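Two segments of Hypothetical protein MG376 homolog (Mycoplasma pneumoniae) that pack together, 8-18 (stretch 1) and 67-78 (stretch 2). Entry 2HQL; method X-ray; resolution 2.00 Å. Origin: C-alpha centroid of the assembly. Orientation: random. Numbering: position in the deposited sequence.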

# COMPACT_ATOMS: atom_id res chain seq x y z
N LEU A 8 -3.52 11.56 5.11
CA LEU A 8 -4.06 11.00 3.83
C LEU A 8 -3.59 9.54 3.75
O LEU A 8 -2.39 9.27 3.56
N ASN A 9 -4.52 8.61 3.89
CA ASN A 9 -4.20 7.19 3.85
C ASN A 9 -5.41 6.34 3.49
O ASN A 9 -6.15 5.90 4.37
N ARG A 10 -5.62 6.13 2.19
CA ARG A 10 -6.72 5.31 1.71
C ARG A 10 -6.23 4.39 0.57
O ARG A 10 -5.46 4.81 -0.30
N VAL A 11 -6.68 3.14 0.60
CA VAL A 11 -6.29 2.13 -0.39
C VAL A 11 -7.52 1.39 -0.89
O VAL A 11 -8.40 1.05 -0.10
N PHE A 12 -7.58 1.12 -2.19
CA PHE A 12 -8.67 0.36 -2.80
C PHE A 12 -7.97 -0.74 -3.57
O PHE A 12 -7.12 -0.48 -4.43
N LEU A 13 -8.33 -1.99 -3.29
CA LEU A 13 -7.65 -3.09 -3.94
C LEU A 13 -8.52 -4.31 -4.06
O LEU A 13 -9.45 -4.50 -3.29
N GLU A 14 -8.19 -5.16 -5.03
CA GLU A 14 -8.92 -6.40 -5.28
C GLU A 14 -7.98 -7.51 -5.72
O GLU A 14 -7.01 -7.28 -6.43
N GLY A 15 -8.26 -8.73 -5.29
CA GLY A 15 -7.43 -9.85 -5.68
C GLY A 15 -8.09 -11.16 -5.31
O GLY A 15 -9.21 -11.18 -4.80
N GLU A 16 -7.39 -12.26 -5.58
CA GLU A 16 -7.90 -13.59 -5.27
C GLU A 16 -7.37 -14.06 -3.92
O GLU A 16 -6.17 -14.05 -3.68
N ILE A 17 -8.28 -14.46 -3.03
CA ILE A 17 -7.92 -14.95 -1.71
C ILE A 17 -7.02 -16.18 -1.86
O ILE A 17 -7.41 -17.18 -2.49
N GLU A 18 -5.83 -16.13 -1.28
CA GLU A 18 -4.87 -17.23 -1.39
C GLU A 18 -4.76 -18.10 -0.14
O GLU A 18 -4.50 -19.30 -0.24
N TYR A 67 -16.48 -16.60 -1.35
CA TYR A 67 -15.96 -16.06 -2.60
C TYR A 67 -14.47 -16.33 -2.76
O TYR A 67 -13.78 -16.58 -1.78
N LYS A 68 -13.98 -16.25 -3.99
CA LYS A 68 -12.56 -16.47 -4.28
C LYS A 68 -11.83 -15.13 -4.33
O LYS A 68 -10.70 -15.01 -3.84
N THR A 69 -12.47 -14.13 -4.94
CA THR A 69 -11.86 -12.81 -5.03
C THR A 69 -12.52 -11.92 -3.99
O THR A 69 -13.54 -12.29 -3.40
N ILE A 70 -11.92 -10.76 -3.75
CA ILE A 70 -12.47 -9.81 -2.80
C ILE A 70 -11.90 -8.44 -3.13
O ILE A 70 -10.75 -8.33 -3.55
N SER A 71 -12.73 -7.41 -2.97
CA SER A 71 -12.34 -6.02 -3.24
C SER A 71 -12.58 -5.29 -1.94
O SER A 71 -13.56 -5.56 -1.27
N ILE A 72 -11.70 -4.36 -1.58
CA ILE A 72 -11.88 -3.62 -0.34
C ILE A 72 -11.45 -2.16 -0.43
O ILE A 72 -10.97 -1.68 -1.46
N GLU A 73 -11.64 -1.47 0.69
CA GLU A 73 -11.21 -0.10 0.89
C GLU A 73 -10.43 -0.25 2.20
O GLU A 73 -10.93 -0.84 3.15
N GLY A 74 -9.21 0.26 2.26
CA GLY A 74 -8.47 0.09 3.49
C GLY A 74 -7.43 1.15 3.74
O GLY A 74 -7.34 2.14 3.01
N ILE A 75 -6.64 0.93 4.79
CA ILE A 75 -5.60 1.86 5.18
C ILE A 75 -4.24 1.14 5.15
O ILE A 75 -4.05 0.10 5.78
N LEU A 76 -3.30 1.71 4.41
CA LEU A 76 -1.98 1.10 4.31
C LEU A 76 -1.15 1.26 5.60
O LEU A 76 -0.86 2.39 6.02
N ARG A 77 -0.79 0.13 6.20
CA ARG A 77 0.00 0.06 7.44
C ARG A 77 1.29 -0.71 7.18
O ARG A 77 1.48 -1.28 6.11
N THR A 78 2.17 -0.74 8.17
CA THR A 78 3.42 -1.48 8.07
C THR A 78 3.86 -1.90 9.47
O THR A 78 3.38 -1.37 10.47

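Strands 9-18 and 69-78 pair antiparallel, their N-to-C directions 142° apart, and the two stretches bury 900 Å² between them, both sides summed. Backbone groups satisfy one another in reciprocal pairs: Val 11 N donates to Gly 74 O (2.7 Å) and Gly 74 N to Val 11 O (2.6 Å); Leu 13 N reaches Ile 72 O (3.2 Å) and Ile 72 N reaches Leu 13 O (2.8 Å); Gly 15 N meets Ile 70 O (3.1 Å) and Ile 70 N meets Gly 15 O (2.9 Å). Ile 17 N extends the ladder to Lys 68 O (2.6 Å). At the other end a side chain takes over: Asn 9 (chi1 t) points toward stretch 2 and imitates a peptide, its OD1 accepting from Leu 76 N (2.8 Å) while its ND2 donates to Leu 76 O (3.0 Å).

Phe 12, Glu 14, Glu 16, Thr 69, Ser 71 and Glu 73 share one face. Arg 10 (chi1 m) starts away from stretch 2, but its end returns to form a salt bridge with Glu 73, whose OE2 accepts a weak hydrogen bond from Arg 10 NE (3.3 Å, 128°). Phe 12 (m) lays CE1 3.1 Å from Glu 73 CG, so the acid's aliphatic part packs against the ring. Glu 14 (t) touches Ser 71 (m), CB to OG 3.3 Å, without a hydrogen bond. Glu 16 (t, chi2 off-well at 94°) curls OE2 to 3.0 Å from Lys 68 CB; the same OE2 lies 3.0 Å from Lys 68 O, but two acceptors cannot bond.

Val 11, Leu 13, Ile 70 and Ile 72 occupy the opposite face, where Gly 15 and Gly 74 add no side chain. Val 11 (t) sets CG2 3.7 Å from Leu 76 CB, and Ile 17 (m) places CG1 4.1 Å from Ile 70 CG2, apolar contacts near the two ends of the pairing.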

# COMPACT_ATOMS: atom_id res chain seq x y z
CB LEU A 8 -3.60 11.73 2.56
CG LEU A 8 -4.20 11.24 1.22
CD1 LEU A 8 -5.70 11.00 1.35
CD2 LEU A 8 -3.91 12.23 0.10
CB ASN A 9 -3.64 6.71 5.20
CG ASN A 9 -2.96 5.36 5.10
OD1 ASN A 9 -3.35 4.51 4.30
ND2 ASN A 9 -1.93 5.15 5.91
CB ARG A 10 -7.87 6.20 1.25
CG ARG A 10 -8.46 6.99 2.40
CD ARG A 10 -9.74 7.70 2.05
NE ARG A 10 -10.76 6.79 1.52
CZ ARG A 10 -12.03 7.13 1.35
NH1 ARG A 10 -12.44 8.35 1.68
NH2 ARG A 10 -12.89 6.27 0.82
CB VAL A 11 -5.35 1.07 0.24
CG1 VAL A 11 -4.78 0.15 -0.83
CG2 VAL A 11 -4.25 1.76 1.02
CB PHE A 12 -9.48 1.24 -3.73
CG PHE A 12 -10.20 2.35 -3.03
CD1 PHE A 12 -11.54 2.22 -2.69
CD2 PHE A 12 -9.52 3.51 -2.68
CE1 PHE A 12 -12.19 3.22 -2.00
CE2 PHE A 12 -10.17 4.53 -1.99
CZ PHE A 12 -11.51 4.39 -1.65
CB LEU A 13 -6.40 -3.43 -3.12
CG LEU A 13 -5.33 -4.39 -3.63
CD1 LEU A 13 -4.58 -3.78 -4.81
CD2 LEU A 13 -4.38 -4.66 -2.47
CB GLU A 14 -9.96 -6.18 -6.38
CG GLU A 14 -10.35 -7.48 -7.07
CD GLU A 14 -11.23 -7.29 -8.27
OE1 GLU A 14 -11.17 -6.22 -8.91
OE2 GLU A 14 -11.98 -8.24 -8.59
CB GLU A 16 -7.49 -14.57 -6.38
CG GLU A 16 -7.45 -16.06 -5.97
CD GLU A 16 -8.73 -16.82 -6.28
OE1 GLU A 16 -9.07 -16.96 -7.47
OE2 GLU A 16 -9.39 -17.30 -5.33
CB ILE A 17 -9.18 -15.34 -0.92
CG1 ILE A 17 -10.16 -14.15 -0.91
CG2 ILE A 17 -8.80 -15.78 0.50
CD1 ILE A 17 -11.49 -14.41 -0.22
CB GLU A 18 -3.49 -16.67 -1.73
CG GLU A 18 -3.41 -15.97 -3.08
CD GLU A 18 -3.60 -16.92 -4.24
OE1 GLU A 18 -2.90 -17.95 -4.26
OE2 GLU A 18 -4.44 -16.65 -5.13
CB TYR A 67 -16.17 -14.55 -2.65
CG TYR A 67 -17.60 -14.11 -2.46
CD1 TYR A 67 -18.57 -14.36 -3.42
CD2 TYR A 67 -17.96 -13.36 -1.34
CE1 TYR A 67 -19.86 -13.87 -3.27
CE2 TYR A 67 -19.25 -12.86 -1.19
CZ TYR A 67 -20.18 -13.12 -2.16
OH TYR A 67 -21.45 -12.60 -2.03
CB LYS A 68 -12.39 -17.20 -5.61
CG LYS A 68 -13.00 -18.58 -5.65
CD LYS A 68 -12.66 -19.31 -6.95
CE LYS A 68 -13.35 -20.68 -7.03
NZ LYS A 68 -12.94 -21.51 -8.21
CB THR A 69 -12.08 -12.14 -6.42
OG1 THR A 69 -13.41 -11.61 -6.50
CG2 THR A 69 -11.87 -13.14 -7.55
CB ILE A 70 -12.10 -10.17 -1.34
CG1 ILE A 70 -12.81 -9.20 -0.38
CG2 ILE A 70 -10.57 -10.12 -1.15
CD1 ILE A 70 -12.68 -9.53 1.09
CB SER A 71 -13.21 -5.39 -4.33
OG SER A 71 -13.15 -6.12 -5.54
CB ILE A 72 -11.06 -4.22 0.85
CG1 ILE A 72 -9.56 -4.14 0.53
CG2 ILE A 72 -11.48 -5.67 1.14
CD1 ILE A 72 -8.67 -4.27 1.75
CB GLU A 73 -12.39 0.84 1.10
CG GLU A 73 -12.02 2.31 0.92
CD GLU A 73 -11.98 3.10 2.22
OE1 GLU A 73 -13.01 3.12 2.91
OE2 GLU A 73 -10.92 3.70 2.54
CB ILE A 75 -5.88 2.39 6.60
CG1 ILE A 75 -7.33 2.87 6.69
CG2 ILE A 75 -4.98 3.55 6.90
CD1 ILE A 75 -7.77 3.30 8.08
CB LEU A 76 -1.24 1.68 3.11
CG LEU A 76 -0.12 0.83 2.52
CD1 LEU A 76 -0.65 -0.55 2.16
CD2 LEU A 76 0.42 1.51 1.29
CB ARG A 77 -0.77 -0.67 8.54
CG ARG A 77 -2.17 -0.19 8.79
CD ARG A 77 -2.17 1.27 9.17
NE ARG A 77 -3.42 1.66 9.83
CZ ARG A 77 -3.69 2.89 10.23
NH1 ARG A 77 -2.80 3.85 10.05
NH2 ARG A 77 -4.83 3.16 10.84
CB THR A 78 4.58 -0.62 7.49
OG1 THR A 78 4.91 0.42 8.42
CG2 THR A 78 4.20 -0.01 6.15